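Local coordinates for protein aminotransferase (Paracoccus denitrificans, PDB 4GRX) that is a pyridoxal-phosphate-dependent class III omega-aminotransferase that probably moves amino groups from amines to keto or aldehyde acceptors, at residues 227-232 and 261-266. Residues are numbered along the deposited sequence; the frame is centred on the assembly and turned at random.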
ATOM      1  N   ASP A 227      -1.965  26.595 -14.915  1.00 23.78           N
ATOM      2  CA  ASP A 227      -1.173  25.668 -15.718  1.00 23.75           C
ATOM      3  C   ASP A 227      -0.137  24.920 -14.919  1.00 22.94           C
ATOM      4  O   ASP A 227       0.515  24.023 -15.466  1.00 23.12           O
ATOM      5  CB  ASP A 227      -0.468  26.381 -16.866  1.00 24.73           C
ATOM      6  CG  ASP A 227      -1.426  26.834 -17.948  1.00 26.36           C
ATOM      7  OD1 ASP A 227      -2.635  26.500 -17.868  1.00 26.44           O
ATOM      8  OD2 ASP A 227      -0.970  27.531 -18.881  1.00 27.43           O
ATOM      9  N   THR A 228       0.036  25.274 -13.644  1.00 22.12           N
ATOM     10  CA  THR A 228       0.967  24.537 -12.784  1.00 21.30           C
ATOM     11  C   THR A 228       0.266  23.688 -11.714  1.00 20.86           C
ATOM     12  O   THR A 228       0.936  22.979 -10.947  1.00 19.86           O
ATOM     13  CB  THR A 228       2.021  25.458 -12.123  1.00 21.21           C
ATOM     14  OG1 THR A 228       1.398  26.284 -11.129  1.00 21.34           O
ATOM     15  CG2 THR A 228       2.731  26.323 -13.161  1.00 21.54           C
ATOM     16  N   ILE A 229      -1.075  23.735 -11.681  1.00 21.28           N
ATOM     17  CA  ILE A 229      -1.828  23.022 -10.646  1.00 20.64           C
ATOM     18  C   ILE A 229      -2.590  21.839 -11.210  1.00 20.81           C
ATOM     19  O   ILE A 229      -3.449  22.004 -12.071  1.00 22.07           O
ATOM     20  CB  ILE A 229      -2.785  23.950  -9.880  1.00 20.78           C
ATOM     21  CG1 ILE A 229      -1.983  24.971  -9.080  1.00 20.24           C
ATOM     22  CG2 ILE A 229      -3.675  23.141  -8.946  1.00 20.40           C
ATOM     23  CD1 ILE A 229      -2.684  26.306  -8.957  1.00 20.80           C
ATOM     24  N   ALA A 230      -2.282  20.657 -10.683  1.00 20.03           N
ATOM     25  CA  ALA A 230      -2.743  19.383 -11.235  1.00 20.10           C
ATOM     26  C   ALA A 230      -4.042  18.883 -10.625  1.00 20.30           C
ATOM     27  O   ALA A 230      -4.784  18.141 -11.283  1.00 21.00           O
ATOM     28  CB  ALA A 230      -1.660  18.326 -11.081  1.00 19.34           C
ATOM     29  N   GLY A 231      -4.311  19.271  -9.378  1.00 19.79           N
ATOM     30  CA  GLY A 231      -5.484  18.778  -8.674  1.00 20.07           C
ATOM     31  C   GLY A 231      -5.775  19.421  -7.328  1.00 20.03           C
ATOM     32  O   GLY A 231      -4.943  20.142  -6.766  1.00 19.51           O
ATOM     33  N   PHE A 232      -6.984  19.143  -6.828  1.00 20.42           N
ATOM     34  CA  PHE A 232      -7.467  19.586  -5.521  1.00 19.97           C
ATOM     35  C   PHE A 232      -8.140  18.391  -4.870  1.00 19.92           C
ATOM     36  O   PHE A 232      -9.119  17.841  -5.400  1.00 20.79           O
ATOM     37  CB  PHE A 232      -8.483  20.726  -5.695  1.00 20.77           C
ATOM     38  CG  PHE A 232      -9.189  21.142  -4.423  1.00 20.95           C
ATOM     39  CD1 PHE A 232     -10.317  20.463  -3.972  1.00 21.51           C
ATOM     40  CD2 PHE A 232      -8.745  22.241  -3.691  1.00 20.83           C
ATOM     41  CE1 PHE A 232     -10.973  20.855  -2.805  1.00 21.75           C
ATOM     42  CE2 PHE A 232      -9.393  22.638  -2.532  1.00 21.13           C
ATOM     43  CZ  PHE A 232     -10.507  21.937  -2.079  1.00 21.58           C
ATOM     44  N   TYR A 261     -10.845  27.137 -13.640  1.00 34.06           N
ATOM     45  CA  TYR A 261      -9.421  27.057 -13.937  1.00 32.73           C
ATOM     46  C   TYR A 261      -8.919  25.683 -14.387  1.00 31.43           C
ATOM     47  O   TYR A 261      -7.722  25.458 -14.443  1.00 30.20           O
ATOM     48  CB  TYR A 261      -8.603  27.579 -12.754  1.00 32.41           C
ATOM     49  CG  TYR A 261      -8.877  29.032 -12.412  1.00 33.92           C
ATOM     50  CD1 TYR A 261      -8.285  30.074 -13.137  1.00 34.64           C
ATOM     51  CD2 TYR A 261      -9.730  29.362 -11.367  1.00 34.71           C
ATOM     52  CE1 TYR A 261      -8.536  31.399 -12.824  1.00 36.18           C
ATOM     53  CE2 TYR A 261      -9.999  30.677 -11.049  1.00 36.42           C
ATOM     54  CZ  TYR A 261      -9.402  31.688 -11.777  1.00 37.52           C
ATOM     55  OH  TYR A 261      -9.679  32.984 -11.431  1.00 39.62           O
ATOM     56  N   ASP A 262      -9.825  24.775 -14.723  1.00 31.89           N
ATOM     57  CA  ASP A 262      -9.451  23.425 -15.157  1.00 31.61           C
ATOM     58  C   ASP A 262      -8.532  22.713 -14.148  1.00 30.00           C
ATOM     59  O   ASP A 262      -7.442  22.240 -14.502  1.00 29.23           O
ATOM     60  CB  ASP A 262      -8.768  23.437 -16.537  1.00 32.34           C
ATOM     61  CG  ASP A 262      -9.629  24.043 -17.638  1.00 34.46           C
ATOM     62  OD1 ASP A 262     -10.881  23.932 -17.606  1.00 35.39           O
ATOM     63  OD2 ASP A 262      -9.020  24.624 -18.568  1.00 35.29           O
ATOM     64  N   ILE A 263      -8.992  22.639 -12.899  1.00 29.08           N
ATOM     65  CA  ILE A 263      -8.320  21.893 -11.835  1.00 27.28           C
ATOM     66  C   ILE A 263      -9.226  20.754 -11.346  1.00 26.94           C
ATOM     67  O   ILE A 263     -10.222  20.999 -10.661  1.00 27.03           O
ATOM     68  CB  ILE A 263      -7.938  22.817 -10.655  1.00 26.88           C
ATOM     69  CG1 ILE A 263      -7.001  23.921 -11.158  1.00 27.26           C
ATOM     70  CG2 ILE A 263      -7.331  22.019  -9.498  1.00 25.67           C
ATOM     71  CD1 ILE A 263      -6.668  24.988 -10.136  1.00 27.64           C
ATOM     72  N   PRO A 264      -8.880  19.502 -11.700  1.00 26.43           N
ATOM     73  CA  PRO A 264      -9.601  18.321 -11.250  1.00 26.15           C
ATOM     74  C   PRO A 264      -9.878  18.323  -9.746  1.00 25.54           C
ATOM     75  O   PRO A 264      -8.995  18.650  -8.937  1.00 25.26           O
ATOM     76  CB  PRO A 264      -8.648  17.191 -11.618  1.00 25.95           C
ATOM     77  CG  PRO A 264      -7.998  17.691 -12.873  1.00 26.40           C
ATOM     78  CD  PRO A 264      -7.765  19.149 -12.604  1.00 26.26           C
ATOM     79  N   MET A 265     -11.104  17.978  -9.376  1.00 25.49           N
ATOM     80  CA  MET A 265     -11.492  17.933  -7.979  1.00 24.82           C
ATOM     81  C   MET A 265     -11.681  16.487  -7.571  1.00 24.37           C
ATOM     82  O   MET A 265     -12.508  15.771  -8.134  1.00 24.74           O
ATOM     83  CB  MET A 265     -12.767  18.753  -7.723  1.00 25.61           C
ATOM     84  CG  MET A 265     -13.077  18.972  -6.259  1.00 25.34           C
ATOM     85  SD  MET A 265     -13.882  17.535  -5.526  1.00 25.77           S
ATOM     86  CE  MET A 265     -13.533  17.815  -3.789  1.00 25.04           C
ATOM     87  N   ILE A 266     -10.907  16.071  -6.575  1.00 23.55           N
ATOM     88  CA  ILE A 266     -10.916  14.694  -6.125  1.00 23.03           C
ATOM     89  C   ILE A 266     -11.513  14.644  -4.736  1.00 23.12           C
ATOM     90  O   ILE A 266     -11.086  15.386  -3.837  1.00 22.81           O
ATOM     91  CB  ILE A 266      -9.488  14.138  -6.066  1.00 22.25           C
ATOM     92  CG1 ILE A 266      -8.688  14.523  -7.325  1.00 22.11           C
ATOM     93  CG2 ILE A 266      -9.500  12.644  -5.756  1.00 22.10           C
ATOM     94  CD1 ILE A 266      -9.064  13.763  -8.564  1.00 22.66           C
TER
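Phe232 and Met265 pair as neighbours on parallel strands, their CA atoms 5.0 Å apart, and the backbone of Phe232 bonds to the residues on both sides of Met265: its N donates to Pro264 O at 3.0 Å, while its O receives Ile266 N at 2.8 Å in an almost straight bond (175° at the hydrogen). Bonding of one residue to the neighbours before and after its partner is the mark of parallel pairing. Phe232 and Met265 send their side chains to the same face of the sheet, where they lie side by side. Each has its CG anti to the backbone N, which in Met265 (chi1 -169°) sets CG 3.9 Å from Phe232 CD1, in an oblique approach to the ring. Just ahead of strand 265-268, Ile263 uses two branches: CD1 meets Ile229 CG2 at 3.7 Å, and CG2 rests on the backbone of Gly231, 3.7 Å from its C. An alanine in place of Ile263 would probably open a gap beside Ile229 and leave the Gly231 backbone without this apolar cover. The Pro264 ring lies against the carbonyl of Ala230, with CD 3.4 Å from Ala230 O. The contact closes a beta-alpha-beta unit: helix 250-260 places Leu258 against Phe232, Ile263 and Met265, Ile221 of helix 206-224 touches Ile263, and strand 154-158 flanks strand 229-234 in the mixed seven-stranded sheet, the central sheet of the large domain in fold type I aminotransferases.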